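Side-chain contact in OBG-type G domain-containing protein (Pyrococcus horikoshii, PDB 2E87), which is of unknown function but binds GDP in an Obg-type G domain and is probably a GTP-binding protein of the NOG1 family: residues 104-107 and 108-112. Sequence-based numbering, arbitrary orientation.
Sequences IIRE and LEERY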
loop_
_atom_site.group_PDB
_atom_site.type_symbol
_atom_site.label_atom_id
_atom_site.label_comp_id
_atom_site.label_asym_id
_atom_site.label_seq_id
_atom_site.Cartn_x
_atom_site.Cartn_y
_atom_site.Cartn_z
ATOM N N ILE A 104 25.843 3.022 -13.510
ATOM C CA ILE A 104 26.905 3.909 -13.970
ATOM C C ILE A 104 28.132 3.875 -13.051
ATOM O O ILE A 104 29.270 4.007 -13.508
ATOM C CB ILE A 104 26.428 5.354 -14.031
ATOM C CG1 ILE A 104 24.979 5.398 -14.500
ATOM C CG2 ILE A 104 27.311 6.140 -14.974
ATOM C CD1 ILE A 104 24.727 4.622 -15.791
ATOM N N ILE A 105 27.898 3.712 -11.752
ATOM C CA ILE A 105 28.995 3.680 -10.793
ATOM C C ILE A 105 29.843 2.427 -10.946
ATOM O O ILE A 105 31.066 2.473 -10.795
ATOM C CB ILE A 105 28.456 3.806 -9.358
ATOM C CG1 ILE A 105 28.042 5.262 -9.123
ATOM C CG2 ILE A 105 29.494 3.361 -8.349
ATOM C CD1 ILE A 105 27.277 5.472 -7.856
ATOM N N ARG A 106 29.188 1.314 -11.251
ATOM C CA ARG A 106 29.882 0.054 -11.460
ATOM C C ARG A 106 30.756 0.203 -12.705
ATOM O O ARG A 106 31.917 -0.205 -12.735
ATOM C CB ARG A 106 28.868 -1.072 -11.672
ATOM C CG ARG A 106 29.512 -2.381 -12.059
ATOM C CD ARG A 106 30.450 -2.861 -10.965
ATOM N NE ARG A 106 31.604 -3.571 -11.511
ATOM C CZ ARG A 106 32.506 -4.207 -10.772
ATOM N NH1 ARG A 106 32.386 -4.229 -9.448
ATOM N NH2 ARG A 106 33.533 -4.810 -11.356
ATOM N N GLU A 107 30.179 0.805 -13.732
ATOM C CA GLU A 107 30.880 1.026 -14.984
ATOM C C GLU A 107 32.050 1.988 -14.767
ATOM O O GLU A 107 33.148 1.778 -15.278
ATOM C CB GLU A 107 29.904 1.598 -16.010
ATOM C CG GLU A 107 30.457 1.786 -17.399
ATOM C CD GLU A 107 29.496 2.569 -18.280
ATOM O OE1 GLU A 107 28.271 2.310 -18.195
ATOM O OE2 GLU A 107 29.963 3.438 -19.054
ATOM N N LEU A 108 31.819 3.048 -14.006
ATOM C CA LEU A 108 32.886 4.003 -13.757
ATOM C C LEU A 108 34.015 3.329 -12.984
ATOM O O LEU A 108 35.179 3.548 -13.276
ATOM C CB LEU A 108 32.354 5.215 -12.984
ATOM C CG LEU A 108 31.440 6.131 -13.802
ATOM C CD1 LEU A 108 30.802 7.196 -12.904
ATOM C CD2 LEU A 108 32.258 6.775 -14.915
ATOM N N GLU A 109 33.664 2.505 -12.006
ATOM C CA GLU A 109 34.660 1.801 -11.210
ATOM C C GLU A 109 35.577 0.967 -12.094
ATOM O O GLU A 109 36.797 1.089 -12.036
ATOM C CB GLU A 109 33.992 0.874 -10.196
ATOM C CG GLU A 109 34.966 -0.108 -9.565
ATOM C CD GLU A 109 34.296 -1.122 -8.658
ATOM O OE1 GLU A 109 33.070 -1.317 -8.761
ATOM O OE2 GLU A 109 35.001 -1.743 -7.847
ATOM N N GLU A 110 34.976 0.110 -12.910
ATOM C CA GLU A 110 35.735 -0.738 -13.802
ATOM C C GLU A 110 36.581 0.127 -14.728
ATOM O O GLU A 110 37.747 -0.171 -14.975
ATOM C CB GLU A 110 34.780 -1.627 -14.592
ATOM C CG GLU A 110 35.438 -2.400 -15.712
ATOM C CD GLU A 110 34.573 -3.540 -16.213
ATOM O OE1 GLU A 110 34.456 -4.564 -15.498
ATOM O OE2 GLU A 110 34.005 -3.405 -17.316
ATOM N N ARG A 111 36.001 1.209 -15.226
ATOM C CA ARG A 111 36.732 2.106 -16.113
ATOM C C ARG A 111 37.961 2.740 -15.439
ATOM O O ARG A 111 39.056 2.714 -15.998
ATOM C CB ARG A 111 35.801 3.207 -16.640
ATOM C CG ARG A 111 36.513 4.521 -17.034
ATOM C CD ARG A 111 36.569 4.747 -18.540
ATOM N NE ARG A 111 35.243 4.724 -19.149
ATOM C CZ ARG A 111 34.293 5.620 -18.906
ATOM N NH1 ARG A 111 34.520 6.626 -18.068
ATOM N NH2 ARG A 111 33.111 5.505 -19.493
ATOM N N TYR A 112 37.786 3.301 -14.243
ATOM C CA TYR A 112 38.890 3.953 -13.547
ATOM C C TYR A 112 39.933 3.016 -12.944
ATOM O O TYR A 112 41.109 3.353 -12.912
ATOM C CB TYR A 112 38.340 4.914 -12.496
ATOM C CG TYR A 112 37.917 6.215 -13.122
ATOM C CD1 TYR A 112 38.837 7.235 -13.320
ATOM C CD2 TYR A 112 36.629 6.382 -13.628
ATOM C CE1 TYR A 112 38.502 8.380 -14.004
ATOM C CE2 TYR A 112 36.283 7.522 -14.328
ATOM C CZ TYR A 112 37.225 8.519 -14.514
ATOM O OH TYR A 112 36.903 9.641 -15.236
#
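Arg106 and Glu109, one helical turn apart, both set CG anti to the backbone N. The bends of Arg106 at chi2 (61°) and chi3 then bring its guanidinium to the extended Glu109 chain. Glu109 OE1 comes to rest over one face of the guanidinium, 3.1 Å from Arg106 NH1. The two planes are 56° apart, and no N-H of the arginine points at the oxygen. This salt bridge therefore works by charge alone. OE1 also takes a hydrogen bond from Ser54 OG on helix 38-67, and Arg58 adds a long, weak ion pair.

Glu107 and Arg111 lie side by side, one turn apart. Glu107 OE2 and Arg111 NH2 form a long salt bridge of 3.8 Å, with the carboxylate and guanidinium planes 79° apart. Ile104 and Leu108 supply the apolar contact, Ile104 CG2 to Leu108 CD1 at 4.2 Å. Leu108 also reaches Phe132 on helix 122-142. Backbone hydrogen bonds of the alpha-helix join the same residues, such as Glu110 N to Arg106 O at 3.1 Å and Arg111 N to Glu107 O at 2.9 Å.

Residues 104-112 lie on helix 88-117 of the N-terminal helical domain, away from the GDP site. An alanine in place of Glu109 would probably leave the Arg106 guanidinium without its nearby negative charge and Ser54 OG without its carboxylate partner. Glu109 thus links Arg106 on its own helix to Ser54 on helix 38-67. With one salt bridge undirected and the other long, Arg106-Glu109 and Glu107-Arg111 probably add only modest electrostatic stability.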